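Local coordinates for carbohydrate binding protein, putative, cpb33A (Cellvibrio japonicus, PDB 5FJQ) that is a copper-containing lytic polysaccharide monooxygenase domain important for efficient utilization of chitin, probably cleaving the polysaccharide oxidatively, at residues H100-Y114 with R152-D166. Sequence-based numbering, arbitrary orientation.
Sequences HKTKYFRYYITPQGY and RHIIYSIWQRDWDRD. With CU (copper (II) ion), chain D.
The guanidinium of Arg-161 lies flat over one face of the His-100 ring, the planes 23° apart and the centres 3.7 Å from each other. NE sits above ND1 without bonding to it. The ring's other nitrogen, NE2 of His-100, binds copper at 1.9 Å. His-1 completes the histidine brace characteristic of lytic polysaccharide monooxygenases. A water in the ring plane accepts from His-100 ND1 and donates to Asp-166 OD2. Asp-166 also holds Arg-161 by a salt bridge, OD1 to NH2 at 2.9 Å, and takes the backbone N of Lys-101 on the anti lone pair of OD2. Arg-161 NH1 has a further salt bridge to Glu-169.

Beside the copper ligand, Trp-159 extends with CG anti to its backbone N (chi1 178°). That places its five-membered ring face to face with Phe-105, while NE1 donates to Thr-102 OG1 at 2.9 Å.

These residues lie at and just beyond the copper end of two antiparallel neighbours, 102-109 and 152-161, in one sheet of the Ig-like beta-sandwich core. A classic beta bulge interrupts the pairing near the copper: Lys-103 N and Tyr-104 N both donate to Gln-160 O. Next to it, Lys-103 lays CE over the Trp-163 face and reaches Asp-164 OD2 with NZ at 3.0 Å.

At the bulge itself, Gln-160 CB packs on one face of the Tyr-104 ring, and the guanidinium of Arg-106 covers the opposite face. Asp-130 and Asp-51 bind that guanidinium. At the distant end, Thr-110 OG1 accepts from Ile-154 N and shares a hydrogen bond of 2.9 Å with His-153 ND1.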
loop_
_atom_site.group_PDB
_atom_site.type_symbol
_atom_site.label_atom_id
_atom_site.label_comp_id
_atom_site.label_asym_id
_atom_site.label_seq_id
_atom_site.Cartn_x
_atom_site.Cartn_y
_atom_site.Cartn_z
ATOM N N HIS A 100 17.106 2.115 1.689
ATOM C CA HIS A 100 17.260 3.495 2.076
ATOM C C HIS A 100 17.330 3.554 3.608
ATOM O O HIS A 100 16.910 2.588 4.297
ATOM C CB HIS A 100 16.124 4.356 1.538
ATOM C CG HIS A 100 16.062 4.435 0.039
ATOM N ND1 HIS A 100 17.144 4.797 -0.727
ATOM C CD2 HIS A 100 15.052 4.196 -0.831
ATOM C CE1 HIS A 100 16.798 4.820 -2.010
ATOM N NE2 HIS A 100 15.539 4.430 -2.098
ATOM N N LYS A 101 17.885 4.663 4.141
ATOM C CA LYS A 101 17.805 4.934 5.586
ATOM C C LYS A 101 16.344 5.308 5.805
ATOM O O LYS A 101 15.760 5.933 4.958
ATOM C CB LYS A 101 18.774 6.042 6.032
ATOM C CG LYS A 101 20.196 5.835 5.553
ATOM C CD LYS A 101 21.202 6.396 6.536
ATOM C CE LYS A 101 22.572 5.721 6.419
ATOM N NZ LYS A 101 22.631 4.447 7.206
ATOM N N THR A 102 15.757 4.831 6.905
ATOM C CA THR A 102 14.284 4.840 7.143
ATOM C C THR A 102 13.984 5.641 8.405
ATOM O O THR A 102 14.558 5.371 9.475
ATOM C CB THR A 102 13.755 3.392 7.324
ATOM O OG1 THR A 102 13.950 2.688 6.088
ATOM C CG2 THR A 102 12.286 3.349 7.683
ATOM N N LYS A 103 13.070 6.599 8.269
ATOM C CA LYS A 103 12.451 7.279 9.409
ATOM C C LYS A 103 11.410 6.336 10.023
ATOM O O LYS A 103 11.336 6.159 11.270
ATOM C CB LYS A 103 11.841 8.601 8.960
ATOM C CG LYS A 103 11.434 9.502 10.111
ATOM C CD LYS A 103 12.640 10.017 10.870
ATOM C CE LYS A 103 12.945 11.460 10.512
ATOM N NZ LYS A 103 14.299 11.861 10.982
ATOM N N TYR A 104 10.640 5.670 9.167
ATOM C CA TYR A 104 9.643 4.664 9.617
ATOM C C TYR A 104 8.949 3.877 8.519
ATOM O O TYR A 104 8.821 4.345 7.351
ATOM C CB TYR A 104 8.535 5.332 10.460
ATOM C CG TYR A 104 7.811 6.465 9.786
ATOM C CD1 TYR A 104 6.846 6.224 8.781
ATOM C CD2 TYR A 104 8.010 7.764 10.207
ATOM C CE1 TYR A 104 6.139 7.262 8.206
ATOM C CE2 TYR A 104 7.312 8.821 9.643
ATOM C CZ TYR A 104 6.389 8.571 8.632
ATOM O OH TYR A 104 5.756 9.625 8.069
ATOM N N PHE A 105 8.457 2.703 8.876
ATOM C CA PHE A 105 7.374 2.081 8.080
ATOM C C PHE A 105 6.148 2.178 8.949
ATOM O O PHE A 105 6.145 1.659 10.138
ATOM C CB PHE A 105 7.641 0.585 7.737
ATOM C CG PHE A 105 8.801 0.375 6.764
ATOM C CD1 PHE A 105 10.118 0.362 7.220
ATOM C CD2 PHE A 105 8.575 0.287 5.383
ATOM C CE1 PHE A 105 11.218 0.190 6.342
ATOM C CE2 PHE A 105 9.657 0.120 4.509
ATOM C CZ PHE A 105 10.974 0.105 4.977
ATOM N N ARG A 106 5.072 2.708 8.378
ATOM C CA ARG A 106 3.813 2.750 9.090
ATOM C C ARG A 106 2.696 2.016 8.381
ATOM O O ARG A 106 2.611 2.019 7.135
ATOM C CB ARG A 106 3.321 4.212 9.311
ATOM C CG ARG A 106 4.072 4.921 10.399
ATOM C CD ARG A 106 3.608 6.371 10.493
ATOM N NE ARG A 106 4.438 7.013 11.513
ATOM C CZ ARG A 106 4.566 8.334 11.683
ATOM N NH1 ARG A 106 3.979 9.164 10.851
ATOM N NH2 ARG A 106 5.367 8.821 12.631
ATOM N N TYR A 107 1.846 1.391 9.203
ATOM C CA TYR A 107 0.633 0.812 8.690
ATOM C C TYR A 107 -0.621 1.430 9.252
ATOM O O TYR A 107 -0.731 1.660 10.503
ATOM C CB TYR A 107 0.598 -0.689 8.961
ATOM C CG TYR A 107 1.772 -1.394 8.327
ATOM C CD1 TYR A 107 3.073 -1.146 8.772
ATOM C CD2 TYR A 107 1.588 -2.265 7.269
ATOM C CE1 TYR A 107 4.168 -1.816 8.222
ATOM C CE2 TYR A 107 2.665 -2.967 6.712
ATOM C CZ TYR A 107 3.936 -2.675 7.143
ATOM O OH TYR A 107 4.963 -3.303 6.572
ATOM N N TYR A 108 -1.616 1.501 8.360
ATOM C CA TYR A 108 -2.973 2.015 8.695
ATOM C C TYR A 108 -3.964 1.000 8.216
ATOM O O TYR A 108 -3.615 0.092 7.406
ATOM C CB TYR A 108 -3.253 3.364 8.006
ATOM C CG TYR A 108 -2.266 4.413 8.375
ATOM C CD1 TYR A 108 -0.933 4.391 7.874
ATOM C CD2 TYR A 108 -2.656 5.475 9.218
ATOM C CE1 TYR A 108 -0.025 5.369 8.259
ATOM C CE2 TYR A 108 -1.760 6.436 9.572
ATOM C CZ TYR A 108 -0.492 6.399 9.101
ATOM O OH TYR A 108 0.302 7.378 9.533
ATOM N N ILE A 109 -5.193 1.150 8.698
ATOM C CA ILE A 109 -6.314 0.282 8.303
ATOM C C ILE A 109 -7.617 1.070 8.290
ATOM O O ILE A 109 -7.745 2.072 9.018
ATOM C CB ILE A 109 -6.451 -1.001 9.182
ATOM C CG1 ILE A 109 -7.437 -1.976 8.507
ATOM C CG2 ILE A 109 -6.891 -0.650 10.619
ATOM C CD1 ILE A 109 -7.395 -3.421 9.018
ATOM N N THR A 110 -8.516 0.669 7.370
ATOM C CA THR A 110 -9.915 0.998 7.341
ATOM C C THR A 110 -10.691 0.585 8.626
ATOM O O THR A 110 -10.314 -0.351 9.365
ATOM C CB THR A 110 -10.538 0.357 6.106
ATOM O OG1 THR A 110 -9.982 -0.949 5.927
ATOM C CG2 THR A 110 -10.141 1.162 4.831
ATOM N N PRO A 111 -11.803 1.290 8.898
ATOM C CA PRO A 111 -12.593 0.998 10.085
ATOM C C PRO A 111 -13.539 -0.145 9.832
ATOM O O PRO A 111 -13.942 -0.369 8.690
ATOM C CB PRO A 111 -13.433 2.306 10.268
ATOM C CG PRO A 111 -13.539 2.881 8.885
ATOM C CD PRO A 111 -12.285 2.484 8.156
ATOM N N GLN A 112 -13.927 -0.829 10.904
ATOM C CA GLN A 112 -15.034 -1.750 10.856
ATOM C C GLN A 112 -16.252 -1.098 10.177
ATOM O O GLN A 112 -16.543 0.121 10.349
ATOM C CB GLN A 112 -15.320 -2.233 12.278
ATOM C CG GLN A 112 -16.397 -3.260 12.388
ATOM C CD GLN A 112 -16.115 -4.509 11.576
ATOM O OE1 GLN A 112 -15.012 -4.701 11.069
ATOM N NE2 GLN A 112 -17.141 -5.326 11.395
ATOM N N GLY A 113 -16.908 -1.880 9.315
ATOM C CA GLY A 113 -17.973 -1.330 8.470
ATOM C C GLY A 113 -17.558 -0.796 7.108
ATOM O O GLY A 113 -18.408 -0.595 6.268
ATOM N N TYR A 114 -16.264 -0.570 6.874
ATOM C CA TYR A 114 -15.810 -0.020 5.597
ATOM C C TYR A 114 -16.467 -0.714 4.415
ATOM O O TYR A 114 -16.433 -1.946 4.324
ATOM C CB TYR A 114 -14.275 -0.187 5.447
ATOM C CG TYR A 114 -13.702 0.571 4.256
ATOM C CD1 TYR A 114 -13.587 1.943 4.300
ATOM C CD2 TYR A 114 -13.290 -0.100 3.089
ATOM C CE1 TYR A 114 -13.095 2.659 3.216
ATOM C CE2 TYR A 114 -12.759 0.605 1.998
ATOM C CZ TYR A 114 -12.651 1.986 2.086
ATOM O OH TYR A 114 -12.157 2.771 1.041
ATOM N N ARG A 152 -13.805 -7.225 4.390
ATOM C CA ARG A 152 -12.652 -6.902 3.623
ATOM C C ARG A 152 -12.166 -5.534 4.025
ATOM O O ARG A 152 -12.958 -4.630 4.268
ATOM C CB ARG A 152 -13.115 -6.859 2.160
ATOM C CG ARG A 152 -13.089 -8.234 1.562
ATOM C CD ARG A 152 -13.681 -8.188 0.174
ATOM N NE ARG A 152 -13.128 -9.378 -0.437
ATOM C CZ ARG A 152 -12.175 -9.333 -1.344
ATOM N NH1 ARG A 152 -11.777 -8.127 -1.785
ATOM N NH2 ARG A 152 -11.683 -10.478 -1.842
ATOM N N HIS A 153 -10.858 -5.378 4.113
ATOM C CA HIS A 153 -10.292 -4.151 4.565
ATOM C C HIS A 153 -9.115 -3.749 3.707
ATOM O O HIS A 153 -8.555 -4.565 2.980
ATOM C CB HIS A 153 -9.964 -4.254 6.075
ATOM C CG HIS A 153 -11.201 -4.135 6.904
ATOM N ND1 HIS A 153 -11.767 -2.902 7.184
ATOM C CD2 HIS A 153 -12.074 -5.066 7.355
ATOM C CE1 HIS A 153 -12.916 -3.089 7.816
ATOM N NE2 HIS A 153 -13.111 -4.388 7.961
ATOM N N ILE A 154 -8.782 -2.456 3.769
ATOM C CA ILE A 154 -7.597 -1.981 3.132
ATOM C C ILE A 154 -6.609 -1.625 4.207
ATOM O O ILE A 154 -6.924 -0.900 5.206
ATOM C CB ILE A 154 -7.856 -0.770 2.202
ATOM C CG1 ILE A 154 -8.914 -1.116 1.153
ATOM C CG2 ILE A 154 -6.559 -0.287 1.536
ATOM C CD1 ILE A 154 -9.247 0.100 0.272
ATOM N N ILE A 155 -5.400 -2.117 3.969
ATOM C CA ILE A 155 -4.256 -1.685 4.745
ATOM C C ILE A 155 -3.384 -0.770 3.881
ATOM O O ILE A 155 -3.126 -1.064 2.697
ATOM C CB ILE A 155 -3.440 -2.851 5.301
ATOM C CG1 ILE A 155 -4.255 -3.521 6.439
ATOM C CG2 ILE A 155 -2.065 -2.333 5.770
ATOM C CD1 ILE A 155 -3.804 -4.898 6.742
ATOM N N TYR A 156 -2.955 0.339 4.483
ATOM C CA TYR A 156 -2.065 1.261 3.829
ATOM C C TYR A 156 -0.756 1.246 4.592
ATOM O O TYR A 156 -0.725 1.656 5.748
ATOM C CB TYR A 156 -2.698 2.650 3.892
ATOM C CG TYR A 156 -2.180 3.612 2.867
ATOM C CD1 TYR A 156 -2.045 3.238 1.532
ATOM C CD2 TYR A 156 -1.809 4.942 3.239
ATOM C CE1 TYR A 156 -1.559 4.160 0.590
ATOM C CE2 TYR A 156 -1.342 5.878 2.296
ATOM C CZ TYR A 156 -1.234 5.496 0.974
ATOM O OH TYR A 156 -0.750 6.451 0.080
ATOM N N SER A 157 0.298 0.665 4.001
ATOM C CA SER A 157 1.654 0.895 4.504
ATOM C C SER A 157 2.403 2.027 3.820
ATOM O O SER A 157 2.336 2.221 2.576
ATOM C CB SER A 157 2.478 -0.418 4.379
ATOM O OG SER A 157 3.746 -0.290 5.001
ATOM N N ILE A 158 3.177 2.783 4.613
ATOM C CA ILE A 158 3.881 3.921 4.099
ATOM C C ILE A 158 5.295 3.836 4.595
ATOM O O ILE A 158 5.564 3.608 5.818
ATOM C CB ILE A 158 3.364 5.264 4.690
ATOM C CG1 ILE A 158 1.902 5.520 4.338
ATOM C CG2 ILE A 158 4.269 6.422 4.250
ATOM C CD1 ILE A 158 1.422 6.929 4.712
ATOM N N TRP A 159 6.212 3.986 3.655
ATOM C CA TRP A 159 7.640 3.964 3.945
ATOM C C TRP A 159 8.199 5.351 3.823
ATOM O O TRP A 159 8.240 5.908 2.687
ATOM C CB TRP A 159 8.352 2.988 2.971
ATOM C CG TRP A 159 9.828 2.935 3.171
ATOM C CD1 TRP A 159 10.538 3.417 4.242
ATOM C CD2 TRP A 159 10.799 2.333 2.282
ATOM N NE1 TRP A 159 11.910 3.171 4.060
ATOM C CE2 TRP A 159 12.087 2.545 2.856
ATOM C CE3 TRP A 159 10.712 1.745 1.018
ATOM C CZ2 TRP A 159 13.272 2.096 2.253
ATOM C CZ3 TRP A 159 11.913 1.258 0.409
ATOM C CH2 TRP A 159 13.172 1.474 1.023
ATOM N N GLN A 160 8.638 5.907 4.961
ATOM C CA GLN A 160 9.237 7.243 4.996
ATOM C C GLN A 160 10.787 7.054 5.087
ATOM O O GLN A 160 11.313 6.529 6.080
ATOM C CB GLN A 160 8.643 8.152 6.144
ATOM C CG GLN A 160 9.306 9.532 6.306
ATOM C CD GLN A 160 9.033 10.478 5.175
ATOM O OE1 GLN A 160 7.893 11.000 5.009
ATOM N NE2 GLN A 160 10.083 10.785 4.426
ATOM N N ARG A 161 11.449 7.422 3.979
ATOM C CA ARG A 161 12.908 7.471 3.828
ATOM C C ARG A 161 13.421 8.590 4.763
ATOM O O ARG A 161 12.777 9.654 4.897
ATOM C CB ARG A 161 13.265 7.739 2.355
ATOM C CG ARG A 161 14.759 7.882 2.053
ATOM C CD ARG A 161 14.990 7.847 0.557
ATOM N NE ARG A 161 16.418 7.812 0.218
ATOM C CZ ARG A 161 16.890 8.115 -0.995
ATOM N NH1 ARG A 161 16.027 8.441 -1.948
ATOM N NH2 ARG A 161 18.195 8.098 -1.263
ATOM N N ASP A 162 14.543 8.356 5.441
ATOM C CA ASP A 162 15.001 9.300 6.471
ATOM C C ASP A 162 15.640 10.544 5.871
ATOM O O ASP A 162 16.769 10.471 5.392
ATOM C CB ASP A 162 16.001 8.617 7.385
ATOM C CG ASP A 162 16.274 9.427 8.608
ATOM O OD1 ASP A 162 16.369 10.647 8.516
ATOM O OD2 ASP A 162 16.353 8.827 9.673
ATOM N N TRP A 163 14.934 11.693 5.904
ATOM C CA TRP A 163 15.436 12.830 5.147
ATOM C C TRP A 163 16.603 13.523 5.879
ATOM O O TRP A 163 17.318 14.337 5.280
ATOM C CB TRP A 163 14.333 13.845 4.837
ATOM C CG TRP A 163 13.819 14.446 6.056
ATOM C CD1 TRP A 163 14.324 15.533 6.726
ATOM C CD2 TRP A 163 12.714 13.964 6.835
ATOM N NE1 TRP A 163 13.586 15.774 7.879
ATOM C CE2 TRP A 163 12.590 14.830 7.970
ATOM C CE3 TRP A 163 11.810 12.883 6.689
ATOM C CZ2 TRP A 163 11.584 14.659 8.931
ATOM C CZ3 TRP A 163 10.822 12.708 7.637
ATOM C CH2 TRP A 163 10.703 13.599 8.752
ATOM N N ASP A 164 16.774 13.247 7.163
ATOM C CA ASP A 164 17.924 13.809 7.899
ATOM C C ASP A 164 19.171 13.038 7.597
ATOM O O ASP A 164 20.277 13.583 7.691
ATOM C CB ASP A 164 17.695 13.749 9.389
ATOM C CG ASP A 164 16.730 14.801 9.854
ATOM O OD1 ASP A 164 16.909 15.979 9.448
ATOM O OD2 ASP A 164 15.787 14.423 10.579
ATOM N N ARG A 165 19.013 11.779 7.215
ATOM C CA ARG A 165 20.172 10.924 7.128
ATOM C C ARG A 165 20.475 10.591 5.689
ATOM O O ARG A 165 21.431 9.866 5.407
ATOM C CB ARG A 165 19.965 9.643 7.995
ATOM C CG ARG A 165 19.932 9.903 9.511
ATOM C CD ARG A 165 20.110 8.670 10.366
ATOM N NE ARG A 165 18.859 7.909 10.509
ATOM C CZ ARG A 165 18.683 6.618 10.175
ATOM N NH1 ARG A 165 19.709 5.926 9.674
ATOM N NH2 ARG A 165 17.480 6.035 10.340
ATOM N N ASP A 166 19.633 11.052 4.772
ATOM C CA ASP A 166 19.579 10.405 3.470
ATOM C C ASP A 166 18.877 11.235 2.425
ATOM O O ASP A 166 19.558 11.966 1.723
ATOM C CB ASP A 166 19.001 8.954 3.598
ATOM C CG ASP A 166 19.054 8.171 2.305
ATOM O OD1 ASP A 166 19.448 8.714 1.228
ATOM O OD2 ASP A 166 18.665 6.982 2.354
HETATM CU CU CU D . 14.317 4.094 -3.524
HETATM O O HOH W 1 19.643 5.490 0.209
HETATM O O HOH W 2 -16.163 -4.098 8.115
#